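Local coordinates for protein hydrogen peroxide-inducible genes activator (Corynebacterium glutamicum, PDB 6G1D) that probably senses hydrogen peroxide and, as a LysR-type transcription factor, controls the genes of the peroxide response, at residues Leu102-Ile107 against Glu297-Ile302; Ser120-Glu125 against Leu129-Val134; Val152-Leu157 against Pro168-Asp173. The protein carries 1 engineered substitution. All blocks are in the same frame, centred on the assembly; numbering follows the deposited sequence.

Interaction 1: residues Leu102-Ile107 against Glu297-Ile302; sequences LTVGII and EQFALI
Leu102 and Val104, alternate residues on one side of their strand, receive the ring of Phe299, the one residue of 297-302 that meets segment 102-107. Leu102 comes down onto the ring: its CD2 methyl stands over the middle of one face, 4.0 Å from the centroid and 9° off the normal, so this is a clean CH-pi contact. Only that methyl of the leucine touches the ring. With CG turned anti to the backbone N (chi1 -179°), the side chain runs out from the sheet and carries CD2 above the phenyl group, the two side chains crossing obliquely.

The side chains of Val104 and Phe299 come from opposite directions. Val104 CG2 lies 3.8 Å from Phe299 CE1, while Val104 CG1 reaches CE1 at 4.0 Å; both valine methyls thus sit by CE1, at the far end of the ring, and CG2, which also lies by CZ, approaches obliquely. Phe299 gets there by reaching: CG is anti to its own N (chi1 -165°), and the phenyl bridges a gap of 10.0 Å between its CA and the CA of Leu102. No hydrogen bond spans the gap, and all three residues are buried, so the joint is purely apolar.

Around it, Met118 of helix 111-125 also touches Phe299, and Ile302 leans on Ile121 of the same helix. Strand 100-106 runs between strands 129-135 and 152-156 in the mixed sheet, and helix 293-316 packs over it and also touches Leu169 of strand 164-179 through Ala300.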
# COMPACT_ATOMS: atom_id res chain seq x y z
N LEU B 102 20.23 -19.43 6.44
CA LEU B 102 20.61 -18.15 6.99
C LEU B 102 19.87 -17.15 6.14
O LEU B 102 20.07 -17.11 4.94
CB LEU B 102 22.12 -17.94 6.87
CG LEU B 102 22.66 -16.62 7.44
CD1 LEU B 102 22.53 -16.61 8.97
CD2 LEU B 102 24.10 -16.40 7.01
N THR B 103 19.03 -16.34 6.75
CA THR B 103 18.33 -15.30 6.04
C THR B 103 19.05 -13.99 6.29
O THR B 103 19.19 -13.54 7.44
CB THR B 103 16.87 -15.25 6.49
OG1 THR B 103 16.31 -16.52 6.23
CG2 THR B 103 16.09 -14.17 5.67
N VAL B 104 19.50 -13.36 5.21
CA VAL B 104 20.30 -12.15 5.27
C VAL B 104 19.49 -11.01 4.65
O VAL B 104 19.06 -11.08 3.51
CB VAL B 104 21.62 -12.35 4.49
CG1 VAL B 104 22.49 -11.12 4.57
CG2 VAL B 104 22.40 -13.53 5.08
N GLY B 105 19.27 -9.96 5.43
CA GLY B 105 18.66 -8.73 4.95
C GLY B 105 19.78 -7.85 4.42
O GLY B 105 20.85 -7.78 5.03
N ILE B 106 19.56 -7.19 3.28
CA ILE B 106 20.55 -6.25 2.76
C ILE B 106 19.85 -5.04 2.17
O ILE B 106 18.86 -5.19 1.47
CB ILE B 106 21.42 -6.87 1.66
CG1 ILE B 106 21.94 -8.25 2.04
CG2 ILE B 106 22.57 -5.94 1.31
CD1 ILE B 106 22.73 -8.98 0.94
N ILE B 107 20.41 -3.86 2.44
CA ILE B 107 19.91 -2.61 1.88
C ILE B 107 20.07 -2.56 0.33
O ILE B 107 21.04 -3.13 -0.22
CB ILE B 107 20.54 -1.37 2.54
CG1 ILE B 107 22.05 -1.33 2.36
CG2 ILE B 107 20.19 -1.32 4.03
CD1 ILE B 107 22.67 -0.03 2.82
N GLU B 297 30.04 -13.61 12.98
CA GLU B 297 31.41 -13.12 12.85
C GLU B 297 32.14 -13.77 11.67
O GLU B 297 32.95 -13.12 11.00
CB GLU B 297 32.21 -13.40 14.12
CG GLU B 297 33.30 -12.42 14.40
CD GLU B 297 32.76 -11.10 14.95
OE1 GLU B 297 31.95 -11.16 15.91
OE2 GLU B 297 33.15 -10.02 14.43
N GLN B 298 31.88 -15.05 11.43
CA GLN B 298 32.42 -15.71 10.24
C GLN B 298 31.75 -15.17 9.00
O GLN B 298 32.40 -14.98 7.98
CB GLN B 298 32.22 -17.24 10.26
CG GLN B 298 33.16 -18.05 11.11
CD GLN B 298 32.65 -19.49 11.28
OE1 GLN B 298 31.97 -19.77 12.25
NE2 GLN B 298 32.98 -20.40 10.33
N PHE B 299 30.45 -14.93 9.06
CA PHE B 299 29.77 -14.37 7.91
C PHE B 299 30.31 -13.01 7.59
O PHE B 299 30.45 -12.66 6.43
CB PHE B 299 28.24 -14.29 8.11
CG PHE B 299 27.50 -14.06 6.84
CD1 PHE B 299 26.70 -12.93 6.64
CD2 PHE B 299 27.67 -14.94 5.80
CE1 PHE B 299 26.09 -12.71 5.44
CE2 PHE B 299 27.02 -14.73 4.58
CZ PHE B 299 26.20 -13.63 4.41
N ALA B 300 30.61 -12.22 8.63
CA ALA B 300 31.20 -10.89 8.44
C ALA B 300 32.49 -10.96 7.63
O ALA B 300 32.73 -10.09 6.76
CB ALA B 300 31.47 -10.21 9.77
N LEU B 301 33.35 -11.94 7.93
CA LEU B 301 34.59 -12.09 7.18
C LEU B 301 34.33 -12.32 5.68
O LEU B 301 35.07 -11.80 4.83
CB LEU B 301 35.46 -13.23 7.76
CG LEU B 301 36.05 -13.08 9.17
CD1 LEU B 301 36.80 -14.38 9.49
CD2 LEU B 301 36.97 -11.84 9.27
N ILE B 302 33.29 -13.09 5.36
CA ILE B 302 32.87 -13.33 3.99
C ILE B 302 32.47 -12.04 3.31
O ILE B 302 32.87 -11.77 2.18
CB ILE B 302 31.71 -14.35 3.90
CG1 ILE B 302 32.17 -15.72 4.39
CG2 ILE B 302 31.18 -14.47 2.47
CD1 ILE B 302 31.07 -16.76 4.49

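Interaction 2: residues Ser120-Glu125 against Leu129-Val134; sequences SIVDEE and LEPHIV
Val122 packs on Leu129 and Pro131 within a beta-alpha-beta unit, strand 100-106, helix 111-125, strand 129-135, of the LysR substrate-binding domain. The two segments are the end of the helix and the start of the returning strand, with three residues between them, so the contact closes the turn that brings the chain back into the sheet.

No hydrogen bond crosses between the segments; each bonds within itself or to other parts of the protein. The last helical turn is held by Glu124 N to Ser120 O and by Glu125 N to Ile121 O, the latter 2.8 Å. On the strand, Glu130 and His132 bond through their backbones to strand 100-106, and Ile133 N is hydrogen-bonded to Thr232 OG1 of the second subunit, so this edge strand meets a partner chain.

Salt bridges flank the packing: Glu125 pairs with Arg305 of helix 293-316, and Glu130 with Lys92 of helix 68-95.

The apolar part is small and rests on one helix residue. Both methyls of Val122 take part against Leu129: CG1 is 3.8 Å from Leu129 CD2, CG2 is 3.9 Å from the same methyl, and the beta carbon of the leucine lies beside CG1. The leucine methyl is therefore seated against the fork of the valine, the two side chains crossing at about a right angle. Leu129 turns its CG anti to the backbone N (chi1 -167°), which sends CD2 out to the helix; it also rests on Leu102 of the neighbouring strand. Two residues up the strand from Leu129, the ring of Pro131 finishes the contact, its CG 4.2 Å from Val122 CG1.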
# COMPACT_ATOMS: atom_id res chain seq x y z
N SER B 120 29.23 -16.49 -4.41
CA SER B 120 30.25 -17.36 -4.98
C SER B 120 31.18 -17.93 -3.89
O SER B 120 31.50 -19.12 -3.92
CB SER B 120 31.06 -16.61 -6.06
OG SER B 120 32.09 -17.44 -6.55
N ILE B 121 31.58 -17.11 -2.92
CA ILE B 121 32.36 -17.57 -1.77
C ILE B 121 31.61 -18.62 -0.96
O ILE B 121 32.15 -19.65 -0.55
CB ILE B 121 32.72 -16.40 -0.84
CG1 ILE B 121 33.78 -15.53 -1.52
CG2 ILE B 121 33.26 -16.91 0.50
CD1 ILE B 121 34.00 -14.21 -0.84
N VAL B 122 30.34 -18.35 -0.71
CA VAL B 122 29.48 -19.23 0.04
C VAL B 122 29.31 -20.55 -0.70
O VAL B 122 29.40 -21.59 -0.10
CB VAL B 122 28.11 -18.55 0.33
CG1 VAL B 122 26.98 -19.54 0.58
CG2 VAL B 122 28.30 -17.56 1.48
N ASP B 123 29.02 -20.50 -1.99
CA ASP B 123 28.81 -21.71 -2.79
C ASP B 123 30.05 -22.64 -2.75
O ASP B 123 29.90 -23.86 -2.59
CB ASP B 123 28.45 -21.34 -4.24
CG ASP B 123 28.40 -22.56 -5.17
OD1 ASP B 123 27.47 -23.40 -5.07
OD2 ASP B 123 29.29 -22.68 -6.01
N GLU B 124 31.25 -22.05 -2.86
CA GLU B 124 32.49 -22.81 -2.84
C GLU B 124 32.95 -23.24 -1.43
O GLU B 124 33.33 -24.38 -1.25
CB GLU B 124 33.60 -22.03 -3.58
CG GLU B 124 34.92 -22.75 -3.72
CD GLU B 124 35.89 -22.10 -4.71
OE1 GLU B 124 36.54 -22.87 -5.44
OE2 GLU B 124 36.01 -20.85 -4.76
N GLU B 125 32.87 -22.35 -0.44
CA GLU B 125 33.49 -22.59 0.88
C GLU B 125 32.54 -23.00 2.00
O GLU B 125 32.98 -23.51 3.02
CB GLU B 125 34.27 -21.37 1.33
CG GLU B 125 35.40 -21.03 0.38
CD GLU B 125 36.15 -19.76 0.71
OE1 GLU B 125 36.16 -19.32 1.86
OE2 GLU B 125 36.81 -19.24 -0.20
N LEU B 129 25.57 -24.13 3.55
CA LEU B 129 24.81 -22.91 3.84
C LEU B 129 23.70 -22.77 2.78
O LEU B 129 23.95 -23.00 1.60
CB LEU B 129 25.69 -21.68 3.84
CG LEU B 129 25.13 -20.38 4.40
CD1 LEU B 129 24.84 -20.47 5.88
CD2 LEU B 129 26.20 -19.29 4.27
N GLU B 130 22.50 -22.43 3.24
CA GLU B 130 21.33 -22.22 2.38
C GLU B 130 20.91 -20.76 2.55
O GLU B 130 20.05 -20.45 3.38
CB GLU B 130 20.14 -23.09 2.81
CG GLU B 130 20.22 -24.58 2.54
CD GLU B 130 18.84 -25.24 2.79
OE1 GLU B 130 17.91 -24.65 3.46
OE2 GLU B 130 18.66 -26.36 2.29
N PRO B 131 21.53 -19.85 1.79
CA PRO B 131 21.21 -18.45 2.00
C PRO B 131 19.85 -18.04 1.41
O PRO B 131 19.40 -18.57 0.40
CB PRO B 131 22.39 -17.72 1.33
CG PRO B 131 22.86 -18.69 0.29
CD PRO B 131 22.44 -20.06 0.66
N HIS B 132 19.18 -17.13 2.10
CA HIS B 132 17.94 -16.51 1.68
C HIS B 132 18.21 -15.04 1.86
O HIS B 132 18.80 -14.63 2.86
CB HIS B 132 16.79 -17.01 2.55
CG HIS B 132 16.55 -18.47 2.40
ND1 HIS B 132 16.87 -19.39 3.37
CD2 HIS B 132 16.10 -19.19 1.34
CE1 HIS B 132 16.60 -20.61 2.93
NE2 HIS B 132 16.13 -20.51 1.71
N ILE B 133 17.83 -14.26 0.85
CA ILE B 133 18.19 -12.88 0.76
C ILE B 133 16.91 -12.09 0.79
O ILE B 133 15.99 -12.37 0.05
CB ILE B 133 18.96 -12.57 -0.55
CG1 ILE B 133 20.19 -13.49 -0.69
CG2 ILE B 133 19.38 -11.10 -0.57
CD1 ILE B 133 21.20 -13.36 0.45
N VAL B 134 16.84 -11.11 1.69
CA VAL B 134 15.76 -10.16 1.72
C VAL B 134 16.33 -8.76 1.50
O VAL B 134 17.09 -8.26 2.31
CB VAL B 134 15.02 -10.22 3.07
CG1 VAL B 134 13.92 -9.16 3.13
CG2 VAL B 134 14.40 -11.60 3.24

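Interaction 3: residues Val152-Leu157 against Pro168-Asp173; sequences VAMMAL and PLYDED
The contact lies at a classic beta bulge in strand 164-179, where Leu169 and Tyr170 both face Ile282. Strand 267-287, which carries Ile282, lies between the two segments in the sheet, so 152-157 and 168-173 are not adjacent strands; their side chains meet past the intervening one, and the CA atoms of Met154 and Leu169 are 9.1 Å apart.

Met154 does most of the reaching. Its chain is extended, with CG anti to the backbone N (chi1 -177°) and the next torsion anti too (chi2 180°), which carries CE obliquely to the phenol end of Tyr170, the two side chains crossing at about a right angle. The modelled 3.0 Å from Met154 CE to Tyr170 OH is very short for a methyl and an oxygen, so the exact placing of CE, and with it its 4.1 Å to Tyr170 CZ, is doubtful. Further back, Met154 CG lies 4.4 Å from Leu169 CD1, a loose touch. Leu157 lays CD1 against the proline backbone, 4.1 Å from Pro168 CA.

Helix 293-316 backs the bulge: Phe307 stacks on the Tyr170 ring, and Gln304 NE2 bonds to Leu169 O.

The join consists of apolar packing, carried by Met154 CG and its terminal methyl and by Leu157 CD1. Polar ties run instead to strand 267-287: backbone bonds from Ala153, Met155 and Leu157 on one side, salt bridges from Asp171 to Arg281 and Glu172 to Arg280 on the other. This suggests that 267-287 aligns both segments, while the Met154 and Leu157 side chains add packing across it.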
# COMPACT_ATOMS: atom_id res chain seq x y z
N VAL B 152 20.30 -11.73 10.14
CA VAL B 152 21.27 -10.64 10.15
C VAL B 152 20.86 -9.62 9.08
O VAL B 152 20.14 -9.96 8.14
CB VAL B 152 22.71 -11.12 9.87
CG1 VAL B 152 23.22 -11.96 10.98
CG2 VAL B 152 22.81 -11.87 8.56
N ALA B 153 21.32 -8.38 9.24
CA ALA B 153 21.07 -7.36 8.25
C ALA B 153 22.36 -6.60 7.95
O ALA B 153 23.05 -6.16 8.87
CB ALA B 153 19.99 -6.43 8.75
N MET B 154 22.59 -6.37 6.69
CA MET B 154 23.71 -5.62 6.26
C MET B 154 23.22 -4.21 5.90
O MET B 154 22.49 -4.06 5.01
CB MET B 154 24.34 -6.30 5.07
CG MET B 154 25.58 -5.65 4.54
SD MET B 154 26.30 -6.51 3.14
CE MET B 154 27.17 -5.20 2.45
N MET B 155 23.62 -3.22 6.65
CA MET B 155 23.19 -1.85 6.44
C MET B 155 24.28 -0.89 6.82
O MET B 155 25.30 -1.29 7.40
CB MET B 155 21.93 -1.58 7.31
CG MET B 155 22.19 -1.57 8.79
SD MET B 155 20.62 -1.63 9.73
CE MET B 155 20.53 -3.41 9.75
N ALA B 156 23.99 0.40 6.71
CA ALA B 156 24.89 1.44 7.22
C ALA B 156 24.78 1.56 8.74
O ALA B 156 23.71 1.37 9.32
CB ALA B 156 24.63 2.76 6.55
N LEU B 157 25.92 1.84 9.37
CA LEU B 157 25.99 2.05 10.79
C LEU B 157 26.14 3.53 11.10
O LEU B 157 26.68 4.27 10.27
CB LEU B 157 27.22 1.32 11.33
CG LEU B 157 27.26 -0.18 11.15
CD1 LEU B 157 28.42 -0.72 12.01
CD2 LEU B 157 25.96 -0.85 11.51
N PRO B 168 31.22 -3.97 12.58
CA PRO B 168 31.68 -3.10 11.49
C PRO B 168 32.35 -3.93 10.40
O PRO B 168 33.15 -4.84 10.72
CB PRO B 168 32.74 -2.20 12.17
CG PRO B 168 32.64 -2.43 13.63
CD PRO B 168 31.95 -3.72 13.84
N LEU B 169 32.02 -3.65 9.15
CA LEU B 169 32.60 -4.42 8.03
C LEU B 169 33.65 -3.61 7.30
O LEU B 169 34.81 -4.00 7.24
CB LEU B 169 31.53 -4.91 7.07
CG LEU B 169 30.45 -5.82 7.70
CD1 LEU B 169 29.40 -6.15 6.69
CD2 LEU B 169 31.11 -7.10 8.20
N TYR B 170 33.24 -2.47 6.76
CA TYR B 170 34.14 -1.60 5.99
C TYR B 170 33.54 -0.20 5.79
O TYR B 170 32.33 -0.02 5.96
CB TYR B 170 34.42 -2.23 4.62
CG TYR B 170 33.16 -2.65 3.87
CD1 TYR B 170 32.44 -1.76 3.10
CD2 TYR B 170 32.69 -3.96 3.95
CE1 TYR B 170 31.31 -2.14 2.42
CE2 TYR B 170 31.54 -4.34 3.28
CZ TYR B 170 30.86 -3.43 2.51
OH TYR B 170 29.74 -3.85 1.86
N ASP B 171 34.40 0.74 5.44
CA ASP B 171 34.00 2.05 4.91
C ASP B 171 34.05 2.01 3.37
O ASP B 171 35.06 1.63 2.78
CB ASP B 171 34.95 3.13 5.41
CG ASP B 171 34.77 3.41 6.86
OD1 ASP B 171 33.63 3.35 7.35
OD2 ASP B 171 35.77 3.73 7.55
N GLU B 172 32.93 2.35 2.75
CA GLU B 172 32.82 2.32 1.29
C GLU B 172 32.74 3.74 0.79
O GLU B 172 31.82 4.49 1.17
CB GLU B 172 31.56 1.58 0.87
CG GLU B 172 31.30 1.58 -0.62
CD GLU B 172 30.18 0.65 -1.02
OE1 GLU B 172 29.30 0.35 -0.16
OE2 GLU B 172 30.17 0.24 -2.22
N ASP B 173 33.67 4.11 -0.09
CA ASP B 173 33.70 5.46 -0.63
C ASP B 173 32.52 5.70 -1.57
O ASP B 173 32.01 4.76 -2.16
CB ASP B 173 35.02 5.73 -1.36
CG ASP B 173 36.20 5.91 -0.41
OD1 ASP B 173 36.04 6.54 0.69
OD2 ASP B 173 37.30 5.44 -0.76

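How the interactions relate
All three contacts lie within the LysR substrate-binding domain and reach one mixed sheet. Interaction 1 is central: its centre is 9 Å from that of interaction 2 and 10 Å from that of interaction 3, while those two stand 18 Å apart without touching. Backbone bonds join strand 100-106 to 129-135 on one flank and to 152-156 on the other. Along the chain, strand 100-106 comes first, interactions 2 and 3 follow in turn, and helix 293-316 closes interaction 1 last. That late helix reaches residues of both other contacts, so the C-terminal part of the chain ties together elements that come much earlier in the sequence.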